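Local coordinates for SmhA (Serratia marcescens, PDB 7A27), which is one component of the tripartite alpha-pore forming toxin Smh and probably takes part in building its membrane pore, at residues Gln12-Met17 with Ala299-Glu304; Ser23-Asn28 with Val292-Arg297; Ile77-Lys82 with Ala124-Val129; Ala114-Ala119 with Lys307-Tyr312. All blocks are in the same frame, centred on the assembly; numbering follows the deposited sequence.

Contact 1 of 4, residues Gln12-Met17 with Ala299-Glu304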
loop_
_atom_site.group_PDB
_atom_site.type_symbol
_atom_site.label_atom_id
_atom_site.label_comp_id
_atom_site.label_asym_id
_atom_site.label_seq_id
_atom_site.Cartn_x
_atom_site.Cartn_y
_atom_site.Cartn_z
ATOM N N GLN A 12 -9.023 -14.060 13.954
ATOM C CA GLN A 12 -9.936 -14.113 12.784
ATOM C C GLN A 12 -9.095 -13.808 11.548
ATOM O O GLN A 12 -7.929 -14.201 11.545
ATOM C CB GLN A 12 -11.142 -13.210 13.068
ATOM C CG GLN A 12 -11.741 -13.550 14.427
ATOM C CD GLN A 12 -13.210 -13.305 14.560
ATOM O OE1 GLN A 12 -13.923 -13.149 13.589
ATOM N NE2 GLN A 12 -13.662 -13.294 15.798
ATOM N N THR A 13 -9.623 -13.087 10.566
ATOM C CA THR A 13 -8.888 -12.818 9.297
ATOM C C THR A 13 -7.987 -11.586 9.431
ATOM O O THR A 13 -7.600 -11.076 8.382
ATOM C CB THR A 13 -9.850 -12.672 8.107
ATOM O OG1 THR A 13 -10.642 -11.496 8.292
ATOM C CG2 THR A 13 -10.735 -13.885 7.930
ATOM N N LEU A 14 -7.630 -11.134 10.643
ATOM C CA LEU A 14 -6.724 -9.965 10.836
ATOM C C LEU A 14 -5.369 -10.189 10.152
ATOM O O LEU A 14 -4.867 -9.224 9.546
ATOM C CB LEU A 14 -6.500 -9.685 12.326
ATOM C CG LEU A 14 -7.609 -8.928 13.058
ATOM C CD1 LEU A 14 -7.264 -8.779 14.521
ATOM C CD2 LEU A 14 -7.836 -7.541 12.467
ATOM N N MET A 15 -4.784 -11.384 10.259
ATOM C CA MET A 15 -3.427 -11.641 9.712
ATOM C C MET A 15 -3.450 -11.385 8.207
ATOM O O MET A 15 -2.661 -10.552 7.743
ATOM C CB MET A 15 -2.937 -13.060 10.006
ATOM C CG MET A 15 -1.495 -13.264 9.596
ATOM S SD MET A 15 -0.755 -14.791 10.209
ATOM C CE MET A 15 0.619 -14.976 9.074
ATOM N N ALA A 16 -4.360 -12.048 7.496
ATOM C CA ALA A 16 -4.517 -11.927 6.031
ATOM C C ALA A 16 -4.899 -10.484 5.672
ATOM O O ALA A 16 -4.352 -9.924 4.721
ATOM C CB ALA A 16 -5.554 -12.906 5.551
ATOM N N MET A 17 -5.826 -9.902 6.414
ATOM C CA MET A 17 -6.342 -8.542 6.160
ATOM C C MET A 17 -5.188 -7.545 6.226
ATOM O O MET A 17 -5.166 -6.672 5.366
ATOM C CB MET A 17 -7.439 -8.169 7.158
ATOM C CG MET A 17 -8.242 -6.958 6.740
ATOM S SD MET A 17 -9.923 -7.122 7.235
ATOM C CE MET A 17 -10.471 -8.302 5.999
ATOM N N ALA A 299 -10.960 -0.389 4.525
ATOM C CA ALA A 299 -12.400 -0.241 4.836
ATOM C C ALA A 299 -12.895 -1.438 5.660
ATOM O O ALA A 299 -13.786 -1.259 6.501
ATOM C CB ALA A 299 -13.193 -0.129 3.571
ATOM N N LEU A 300 -12.317 -2.614 5.478
ATOM C CA LEU A 300 -12.781 -3.865 6.130
ATOM C C LEU A 300 -12.123 -4.055 7.510
ATOM O O LEU A 300 -12.629 -4.901 8.286
ATOM C CB LEU A 300 -12.475 -5.068 5.231
ATOM C CG LEU A 300 -12.801 -4.981 3.737
ATOM C CD1 LEU A 300 -12.195 -6.186 3.028
ATOM C CD2 LEU A 300 -14.301 -4.869 3.472
ATOM N N LEU A 301 -11.064 -3.305 7.831
ATOM C CA LEU A 301 -10.261 -3.519 9.069
ATOM C C LEU A 301 -11.075 -3.198 10.330
ATOM O O LEU A 301 -11.051 -3.993 11.268
ATOM C CB LEU A 301 -8.976 -2.699 8.997
ATOM C CG LEU A 301 -7.988 -2.935 10.139
ATOM C CD1 LEU A 301 -7.555 -4.381 10.226
ATOM C CD2 LEU A 301 -6.777 -2.055 9.982
ATOM N N PRO A 302 -11.786 -2.047 10.429
ATOM C CA PRO A 302 -12.578 -1.746 11.616
ATOM C C PRO A 302 -13.561 -2.887 11.945
ATOM O O PRO A 302 -13.611 -3.335 13.069
ATOM C CB PRO A 302 -13.314 -0.455 11.211
ATOM C CG PRO A 302 -12.429 0.190 10.183
ATOM C CD PRO A 302 -11.879 -0.991 9.422
ATOM N N THR A 303 -14.312 -3.353 10.945
ATOM C CA THR A 303 -15.253 -4.490 11.063
ATOM C C THR A 303 -14.520 -5.701 11.651
ATOM O O THR A 303 -15.063 -6.313 12.576
ATOM C CB THR A 303 -15.872 -4.812 9.697
ATOM O OG1 THR A 303 -16.429 -3.581 9.236
ATOM C CG2 THR A 303 -16.881 -5.943 9.737
ATOM N N GLU A 304 -13.322 -6.024 11.159
ATOM C CA GLU A 304 -12.577 -7.214 11.636
ATOM C C GLU A 304 -12.168 -7.029 13.098
ATOM O O GLU A 304 -12.226 -8.024 13.818
ATOM C CB GLU A 304 -11.424 -7.603 10.718
ATOM C CG GLU A 304 -11.880 -8.569 9.624
ATOM C CD GLU A 304 -12.284 -9.969 10.075
ATOM O OE1 GLU A 304 -11.542 -10.577 10.868
ATOM O OE2 GLU A 304 -13.333 -10.458 9.626
#
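The start of helix 14-37 is laid against the junction of helices 272-299 and 301-321, inside a long helical bundle like that of the ClyA-type alpha-pore forming toxins. E304 and M17 carry most of the joint. E304 bends at chi2 (-68°), which brings its carboxylate to the first residues of the neighbouring helix, and the backbone N of T13, the N-cap residue, donates a hydrogen bond to it. A carboxylate beside a helix N-terminus would probably gain some stabilisation of its negative charge, and K307 adds a long, weak ion pair through OE2. M17 crosses E304 obliquely: with CG anti to its own backbone N, it runs across the gap and sets SD 3.4 Å from E304 CG. Bends at chi2 and chi3 then carry the methyl CE to 3.9 Å from L300 CB, the two side chains meeting at about a right angle. L14 slides past E304 in the opposite direction and crosses L301, its CD2 lying 3.9 Å from L301 CD1. The T13 N to E304 OE1 bond measures 3.2 Å, is bent to 137° at the hydrogen, and meets the oxygen from 43° above the carboxylate plane.

Contact 2 of 4, residues Ser23-Asn28 with Val292-Arg297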
loop_
_atom_site.group_PDB
_atom_site.type_symbol
_atom_site.label_atom_id
_atom_site.label_comp_id
_atom_site.label_asym_id
_atom_site.label_seq_id
_atom_site.Cartn_x
_atom_site.Cartn_y
_atom_site.Cartn_z
ATOM N N SER A 23 0.445 -5.051 1.117
ATOM C CA SER A 23 0.655 -5.248 -0.335
ATOM C C SER A 23 0.478 -3.941 -1.118
ATOM O O SER A 23 1.318 -3.649 -1.973
ATOM C CB SER A 23 -0.263 -6.304 -0.866
ATOM O OG SER A 23 -0.194 -6.350 -2.279
ATOM N N GLN A 24 -0.583 -3.186 -0.864
ATOM C CA GLN A 24 -0.892 -1.958 -1.637
ATOM C C GLN A 24 -0.174 -0.772 -1.006
ATOM O O GLN A 24 0.420 -0.008 -1.757
ATOM C CB GLN A 24 -2.407 -1.756 -1.738
ATOM C CG GLN A 24 -3.165 -2.935 -2.342
ATOM C CD GLN A 24 -2.853 -3.256 -3.786
ATOM O OE1 GLN A 24 -2.136 -2.546 -4.492
ATOM N NE2 GLN A 24 -3.413 -4.356 -4.257
ATOM N N ALA A 25 -0.210 -0.620 0.312
ATOM C CA ALA A 25 0.433 0.506 1.034
ATOM C C ALA A 25 1.929 0.522 0.739
ATOM O O ALA A 25 2.433 1.611 0.492
ATOM C CB ALA A 25 0.189 0.434 2.526
ATOM N N LEU A 26 2.622 -0.621 0.776
ATOM C CA LEU A 26 4.079 -0.693 0.493
ATOM C C LEU A 26 4.327 -0.239 -0.941
ATOM O O LEU A 26 5.251 0.537 -1.159
ATOM C CB LEU A 26 4.601 -2.118 0.684
ATOM C CG LEU A 26 4.726 -2.599 2.119
ATOM C CD1 LEU A 26 4.987 -4.093 2.152
ATOM C CD2 LEU A 26 5.813 -1.861 2.857
ATOM N N LEU A 27 3.557 -0.758 -1.887
ATOM C CA LEU A 27 3.688 -0.383 -3.312
ATOM C C LEU A 27 3.412 1.124 -3.436
ATOM O O LEU A 27 4.188 1.805 -4.098
ATOM C CB LEU A 27 2.740 -1.226 -4.169
ATOM C CG LEU A 27 2.831 -0.971 -5.665
ATOM C CD1 LEU A 27 4.239 -1.136 -6.160
ATOM C CD2 LEU A 27 1.941 -1.908 -6.440
ATOM N N ASN A 28 2.393 1.648 -2.764
ATOM C CA ASN A 28 2.006 3.077 -2.864
ATOM C C ASN A 28 3.125 3.934 -2.255
ATOM O O ASN A 28 3.261 5.105 -2.636
ATOM C CB ASN A 28 0.657 3.356 -2.201
ATOM C CG ASN A 28 -0.055 4.553 -2.805
ATOM O OD1 ASN A 28 0.229 4.952 -3.937
ATOM N ND2 ASN A 28 -0.997 5.118 -2.063
ATOM N N VAL A 292 -6.444 4.158 -3.916
ATOM C CA VAL A 292 -7.859 3.696 -3.889
ATOM C C VAL A 292 -7.897 2.258 -3.343
ATOM O O VAL A 292 -8.781 1.962 -2.506
ATOM C CB VAL A 292 -8.515 3.820 -5.276
ATOM C CG1 VAL A 292 -9.849 3.115 -5.318
ATOM C CG2 VAL A 292 -8.696 5.259 -5.699
ATOM N N LEU A 293 -6.988 1.391 -3.787
ATOM C CA LEU A 293 -6.956 -0.022 -3.325
ATOM C C LEU A 293 -6.571 -0.045 -1.846
ATOM O O LEU A 293 -7.109 -0.890 -1.116
ATOM C CB LEU A 293 -5.994 -0.867 -4.163
ATOM C CG LEU A 293 -6.467 -1.211 -5.573
ATOM C CD1 LEU A 293 -5.497 -2.196 -6.218
ATOM C CD2 LEU A 293 -7.861 -1.808 -5.582
ATOM N N THR A 294 -5.706 0.878 -1.407
ATOM C CA THR A 294 -5.276 0.965 0.012
ATOM C C THR A 294 -6.527 1.301 0.824
ATOM O O THR A 294 -6.839 0.527 1.712
ATOM C CB THR A 294 -4.083 1.909 0.172
ATOM O OG1 THR A 294 -3.020 1.393 -0.633
ATOM C CG2 THR A 294 -3.606 2.037 1.601
ATOM N N GLU A 295 -7.270 2.342 0.434
ATOM C CA GLU A 295 -8.525 2.778 1.092
ATOM C C GLU A 295 -9.501 1.606 1.178
ATOM O O GLU A 295 -10.089 1.447 2.249
ATOM C CB GLU A 295 -9.154 3.926 0.306
ATOM C CG GLU A 295 -10.395 4.531 0.953
ATOM C CD GLU A 295 -11.735 3.895 0.622
ATOM O OE1 GLU A 295 -11.846 3.251 -0.422
ATOM O OE2 GLU A 295 -12.683 4.063 1.408
ATOM N N GLN A 296 -9.662 0.822 0.103
ATOM C CA GLN A 296 -10.660 -0.278 0.016
ATOM C C GLN A 296 -10.292 -1.442 0.948
ATOM O O GLN A 296 -11.214 -1.989 1.579
ATOM C CB GLN A 296 -10.853 -0.747 -1.424
ATOM C CG GLN A 296 -11.791 0.150 -2.223
ATOM C CD GLN A 296 -11.755 -0.090 -3.715
ATOM O OE1 GLN A 296 -11.031 -0.947 -4.220
ATOM N NE2 GLN A 296 -12.529 0.690 -4.450
ATOM N N ARG A 297 -9.020 -1.826 1.040
ATOM C CA ARG A 297 -8.594 -2.943 1.930
ATOM C C ARG A 297 -8.731 -2.500 3.384
ATOM O O ARG A 297 -9.083 -3.337 4.212
ATOM C CB ARG A 297 -7.152 -3.377 1.674
ATOM C CG ARG A 297 -6.890 -3.822 0.248
ATOM C CD ARG A 297 -7.670 -5.043 -0.212
ATOM N NE ARG A 297 -7.694 -5.028 -1.684
ATOM C CZ ARG A 297 -6.642 -5.296 -2.482
ATOM N NH1 ARG A 297 -5.442 -5.600 -1.971
ATOM N NH2 ARG A 297 -6.817 -5.241 -3.793
#
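An antiparallel helix pair near the middle of the chain makes this contact, in the helical bundle expected of a ClyA-type alpha-pore forming toxin. The axes of 23-28 and 292-297 cross at -151° and come within 8.7 Å. Q24 gives the largest share of the contact. Its CG stands anti to the carbonyl carbon and the chain folds over at chi2, so the side chain lies across L293 and R297. L293 flanks it obliquely: L293 CB is 3.9 Å from Q24 CG, and further out L293 CD1 reaches 3.7 Å from Q24 CD. R297 comes up to the bend of Q24, its NH1 3.5 Å from Q24 CG, with the guanidinium plane turned 72° from the amide plane, so the two flat groups are far from stacked. NH1 also gives a weak hydrogen bond to the backbone O of S20, one turn earlier on helix 14-37. T294 points at the opposite helix where the backbones come nearest. Its OG1 rests 3.4 Å from Q24 CB, but its hydrogen bond goes back to T290 O in its own helix. Its methyl CG2 faces A25 CB at 4.2 Å. The side chain of A25 lies about 8 Å from that of N359, a calcium ligand in this protein though no ion is bound here. Around the pair, F188 of helix 160-188 packs on S23 and L26, Y356 of helix 325-358 packs on A25, and E295 ties helix 272-299 to helix 104-155 by a salt bridge to R137.

Contact 3 of 4, residues Ile77-Lys82 with Ala124-Val129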
loop_
_atom_site.group_PDB
_atom_site.type_symbol
_atom_site.label_atom_id
_atom_site.label_comp_id
_atom_site.label_asym_id
_atom_site.label_seq_id
_atom_site.Cartn_x
_atom_site.Cartn_y
_atom_site.Cartn_z
ATOM N N ILE A 77 1.478 2.288 10.584
ATOM C CA ILE A 77 2.426 1.607 11.511
ATOM C C ILE A 77 1.804 1.613 12.914
ATOM O O ILE A 77 1.993 0.639 13.666
ATOM C CB ILE A 77 3.820 2.248 11.478
ATOM C CG1 ILE A 77 4.462 2.112 10.092
ATOM C CG2 ILE A 77 4.702 1.635 12.571
ATOM C CD1 ILE A 77 5.849 2.729 9.995
ATOM N N GLY A 78 1.064 2.675 13.233
ATOM C CA GLY A 78 0.330 2.807 14.502
ATOM C C GLY A 78 -0.681 1.689 14.688
ATOM O O GLY A 78 -0.682 1.089 15.762
ATOM N N LEU A 79 -1.501 1.409 13.675
ATOM C CA LEU A 79 -2.551 0.349 13.724
ATOM C C LEU A 79 -1.904 -1.035 13.820
ATOM O O LEU A 79 -2.518 -1.923 14.453
ATOM C CB LEU A 79 -3.435 0.379 12.483
ATOM C CG LEU A 79 -4.371 1.571 12.356
ATOM C CD1 LEU A 79 -5.184 1.457 11.070
ATOM C CD2 LEU A 79 -5.271 1.739 13.578
ATOM N N TYR A 80 -0.771 -1.240 13.147
ATOM C CA TYR A 80 -0.068 -2.537 13.167
ATOM C C TYR A 80 0.435 -2.783 14.600
ATOM O O TYR A 80 0.227 -3.885 15.127
ATOM C CB TYR A 80 1.052 -2.580 12.123
ATOM C CG TYR A 80 0.649 -2.787 10.681
ATOM C CD1 TYR A 80 -0.020 -1.807 9.970
ATOM C CD2 TYR A 80 0.999 -3.943 9.992
ATOM C CE1 TYR A 80 -0.376 -1.980 8.640
ATOM C CE2 TYR A 80 0.674 -4.121 8.653
ATOM C CZ TYR A 80 -0.017 -3.132 7.973
ATOM O OH TYR A 80 -0.350 -3.280 6.657
ATOM N N THR A 81 1.050 -1.769 15.220
ATOM C CA THR A 81 1.602 -1.851 16.596
ATOM C C THR A 81 0.483 -2.306 17.545
ATOM O O THR A 81 0.734 -3.188 18.410
ATOM C CB THR A 81 2.247 -0.525 17.023
ATOM O OG1 THR A 81 3.180 -0.156 16.001
ATOM C CG2 THR A 81 2.956 -0.605 18.362
ATOM N N LYS A 82 -0.723 -1.763 17.356
ATOM C CA LYS A 82 -1.904 -2.087 18.192
ATOM C C LYS A 82 -2.146 -3.605 18.151
ATOM O O LYS A 82 -2.413 -4.183 19.219
ATOM C CB LYS A 82 -3.072 -1.192 17.765
ATOM C CG LYS A 82 -2.968 0.228 18.317
ATOM C CD LYS A 82 -3.865 1.241 17.620
ATOM C CE LYS A 82 -4.259 2.442 18.451
ATOM N NZ LYS A 82 -3.155 2.975 19.285
ATOM N N ALA A 124 -12.174 1.441 16.593
ATOM C CA ALA A 124 -12.409 2.899 16.471
ATOM C C ALA A 124 -11.141 3.593 15.964
ATOM O O ALA A 124 -11.292 4.571 15.191
ATOM C CB ALA A 124 -12.876 3.468 17.784
ATOM N N ALA A 125 -9.956 3.107 16.347
ATOM C CA ALA A 125 -8.653 3.652 15.917
ATOM C C ALA A 125 -8.509 3.437 14.411
ATOM O O ALA A 125 -8.073 4.365 13.711
ATOM C CB ALA A 125 -7.525 2.980 16.655
ATOM N N ALA A 126 -8.842 2.236 13.947
ATOM C CA ALA A 126 -8.807 1.870 12.522
ATOM C C ALA A 126 -9.835 2.722 11.771
ATOM O O ALA A 126 -9.488 3.254 10.706
ATOM C CB ALA A 126 -9.072 0.406 12.364
ATOM N N GLN A 127 -11.047 2.880 12.307
ATOM C CA GLN A 127 -12.067 3.705 11.616
ATOM C C GLN A 127 -11.482 5.095 11.346
ATOM O O GLN A 127 -11.627 5.585 10.214
ATOM C CB GLN A 127 -13.362 3.858 12.411
ATOM C CG GLN A 127 -14.532 4.364 11.563
ATOM C CD GLN A 127 -14.969 3.338 10.543
ATOM O OE1 GLN A 127 -15.315 2.203 10.871
ATOM N NE2 GLN A 127 -14.963 3.750 9.290
ATOM N N ALA A 128 -10.821 5.692 12.340
ATOM C CA ALA A 128 -10.247 7.057 12.254
ATOM C C ALA A 128 -9.292 7.151 11.063
ATOM O O ALA A 128 -9.359 8.145 10.314
ATOM C CB ALA A 128 -9.552 7.425 13.545
ATOM N N VAL A 129 -8.438 6.149 10.905
ATOM C CA VAL A 129 -7.446 6.096 9.797
ATOM C C VAL A 129 -8.184 5.935 8.465
ATOM O O VAL A 129 -7.807 6.623 7.496
ATOM C CB VAL A 129 -6.422 4.971 10.018
ATOM C CG1 VAL A 129 -5.600 4.724 8.774
ATOM C CG2 VAL A 129 -5.516 5.259 11.204
#
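Helices 48-96 and 104-155 follow each other in the chain and form an antiparallel helical hairpin, part of the long bundle that makes up this toxin component. At 77-82 and 124-129 their axes are 10.3 Å apart at closest and run at 166° to each other. The apolar packing between them rests on L79. Its CG is anti to the carbonyl carbon, and the two methyls part, CD2 to A125 and A126, CD1 to V129. On the first branch, L79 CD2 lies against the backbone, 3.6 Å from A126 N and 4.0 Å from A125 CB. The other branch meets V129 tip to tip, L79 CD1 being 3.8 Å from V129 CG2. The small alanine side chains let the leucine come right down onto the main chain. L301 of helix 301-321 touches both L79 and A126.

K82 adds an aliphatic contact of a charged chain: it stretches across one turn further along helix 48-96, so that its CE lies 3.8 Å from A125 CB and its hydrocarbon part packs at the border of the contact.

None of the polar bonds joins the two segments. T81 turns its hydroxyl back along helix 48-96, and K353 of helix 325-358 also bonds to it. I77 O takes two donors, T81 N at 3.0 Å and T81 OG1 at 2.7 Å, the hydroxyl approaching from 33° above the carbonyl plane.

Contact 4 of 4, residues Ala114-Ala119 with Lys307-Tyr312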
loop_
_atom_site.group_PDB
_atom_site.type_symbol
_atom_site.label_atom_id
_atom_site.label_comp_id
_atom_site.label_asym_id
_atom_site.label_seq_id
_atom_site.Cartn_x
_atom_site.Cartn_y
_atom_site.Cartn_z
ATOM N N ALA A 114 -12.031 -7.609 29.326
ATOM C CA ALA A 114 -11.174 -6.409 29.180
ATOM C C ALA A 114 -10.592 -6.322 27.761
ATOM O O ALA A 114 -10.545 -5.210 27.215
ATOM C CB ALA A 114 -10.084 -6.407 30.216
ATOM N N LEU A 115 -10.142 -7.435 27.181
ATOM C CA LEU A 115 -9.563 -7.415 25.808
ATOM C C LEU A 115 -10.667 -7.083 24.797
ATOM O O LEU A 115 -10.348 -6.445 23.783
ATOM C CB LEU A 115 -8.858 -8.735 25.494
ATOM C CG LEU A 115 -7.697 -9.097 26.426
ATOM C CD1 LEU A 115 -6.875 -10.243 25.853
ATOM C CD2 LEU A 115 -6.785 -7.898 26.675
ATOM N N SER A 116 -11.917 -7.456 25.079
ATOM C CA SER A 116 -13.090 -7.083 24.249
ATOM C C SER A 116 -13.101 -5.561 24.100
ATOM O O SER A 116 -13.224 -5.070 22.968
ATOM C CB SER A 116 -14.359 -7.577 24.873
ATOM O OG SER A 116 -15.498 -7.158 24.149
ATOM N N ASP A 117 -12.948 -4.858 25.225
ATOM C CA ASP A 117 -12.879 -3.379 25.325
ATOM C C ASP A 117 -11.733 -2.859 24.439
ATOM O O ASP A 117 -11.977 -1.946 23.625
ATOM C CB ASP A 117 -12.650 -2.970 26.781
ATOM C CG ASP A 117 -12.935 -1.529 27.115
ATOM O OD1 ASP A 117 -13.825 -0.996 26.469
ATOM O OD2 ASP A 117 -12.261 -0.973 28.020
ATOM N N VAL A 118 -10.525 -3.407 24.603
ATOM C CA VAL A 118 -9.314 -2.967 23.862
ATOM C C VAL A 118 -9.585 -3.119 22.369
ATOM O O VAL A 118 -9.302 -2.174 21.618
ATOM C CB VAL A 118 -8.072 -3.764 24.275
ATOM C CG1 VAL A 118 -6.871 -3.439 23.361
ATOM C CG2 VAL A 118 -7.745 -3.528 25.742
ATOM N N ALA A 119 -10.088 -4.278 21.961
ATOM C CA ALA A 119 -10.439 -4.573 20.559
ATOM C C ALA A 119 -11.402 -3.494 20.057
ATOM O O ALA A 119 -11.226 -3.031 18.924
ATOM C CB ALA A 119 -11.057 -5.940 20.460
ATOM N N LYS A 307 -15.245 -7.734 15.093
ATOM C CA LYS A 307 -15.521 -9.192 15.167
ATOM C C LYS A 307 -14.749 -9.798 16.345
ATOM O O LYS A 307 -15.319 -10.684 17.008
ATOM C CB LYS A 307 -15.185 -9.901 13.856
ATOM C CG LYS A 307 -16.214 -9.712 12.748
ATOM C CD LYS A 307 -16.057 -10.670 11.577
ATOM C CE LYS A 307 -17.352 -10.824 10.797
ATOM N NZ LYS A 307 -17.149 -11.496 9.493
ATOM N N VAL A 308 -13.510 -9.349 16.590
ATOM C CA VAL A 308 -12.680 -9.812 17.743
ATOM C C VAL A 308 -13.356 -9.331 19.030
ATOM O O VAL A 308 -13.374 -10.102 20.011
ATOM C CB VAL A 308 -11.229 -9.310 17.657
ATOM C CG1 VAL A 308 -10.404 -9.696 18.878
ATOM C CG2 VAL A 308 -10.561 -9.825 16.404
ATOM N N ALA A 309 -13.892 -8.108 19.026
ATOM C CA ALA A 309 -14.576 -7.505 20.190
ATOM C C ALA A 309 -15.805 -8.353 20.548
ATOM O O ALA A 309 -15.920 -8.736 21.724
ATOM C CB ALA A 309 -14.937 -6.071 19.907
ATOM N N GLU A 310 -16.656 -8.659 19.564
ATOM C CA GLU A 310 -17.906 -9.436 19.769
ATOM C C GLU A 310 -17.536 -10.857 20.234
ATOM O O GLU A 310 -18.147 -11.344 21.199
ATOM C CB GLU A 310 -18.764 -9.475 18.499
ATOM C CG GLU A 310 -19.513 -8.201 18.139
ATOM C CD GLU A 310 -20.220 -8.287 16.777
ATOM O OE1 GLU A 310 -20.350 -7.219 16.083
ATOM O OE2 GLU A 310 -20.644 -9.424 16.384
ATOM N N ALA A 311 -16.556 -11.499 19.600
ATOM C CA ALA A 311 -16.124 -12.877 19.911
ATOM C C ALA A 311 -15.650 -12.965 21.360
ATOM O O ALA A 311 -15.967 -13.961 22.025
ATOM C CB ALA A 311 -15.029 -13.291 18.968
ATOM N N TYR A 312 -14.910 -11.955 21.816
ATOM C CA TYR A 312 -14.320 -11.900 23.174
ATOM C C TYR A 312 -15.415 -11.616 24.211
ATOM O O TYR A 312 -15.362 -12.209 25.312
ATOM C CB TYR A 312 -13.160 -10.905 23.206
ATOM C CG TYR A 312 -11.811 -11.511 22.931
ATOM C CD1 TYR A 312 -11.489 -12.026 21.689
ATOM C CD2 TYR A 312 -10.845 -11.579 23.920
ATOM C CE1 TYR A 312 -10.253 -12.598 21.441
ATOM C CE2 TYR A 312 -9.598 -12.136 23.678
ATOM C CZ TYR A 312 -9.300 -12.651 22.434
ATOM O OH TYR A 312 -8.087 -13.223 22.207
#
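Two antiparallel helices of the bundle, 104-155 and 301-321, lie close together here: the axes of 114-119 and 307-312 approach to 7.9 Å at a crossing angle of -164°, and the CA atoms of S116 and A309 are 4.3 Å apart. Y312 is the largest side chain in the joint, beside L115, with S116, A119 and A309 keeping the helices close, and it can be followed outward. Its CB sits 3.9 Å from S116 CB, against the neighbouring helix. From there the ring runs alongside L115, both side chains pointing the same way. The ring atom Y312 CD2 lies 3.8 Å from L115 CB, and one atom further on CE2 comes to 4.0 Å from L115 CD1. V90 of helix 48-96 also touches the tyrosine, while F86 and L89 of that helix cover L115. At the tip, Y312 OH leaves both segments and is hydrogen-bonded to the backbone O of L9, tying down the stretch that precedes helix 14-37. One turn beyond S116 on helix 104-155 A119 takes over, its CB 3.9 Å from A309 CB and also near V308 CG1, so methyl packs on methyl. S116 bridges the helices directly. With OG anti to its own backbone N, it donates a hydrogen bond of 2.9 Å to A309 O, arriving 34° above the carbonyl plane with a C=O...OG angle of 127°.

In the fold
Contacts 2, 3 and 4 are buried, contact 2 almost at the centre of the chain and the centre of contact 4 about 27 Å from that centre, whereas contact 1 is only partly buried. Helix 14-37 serves contacts 1 and 2, helix 301-321 contacts 1 and 4, and helix 104-155 contacts 3 and 4. Contact 1 also touches two others directly: L301 CD2 lies 4.0 Å from L79 CD1 of contact 3, and L14 packs on V308 of contact 4. The chemistry differs too: a carboxylate at a helix start in contact 1, long side chains in contact 2, aliphatic packing in contact 3 and close small-residue packing with a serine bridge in contact 4.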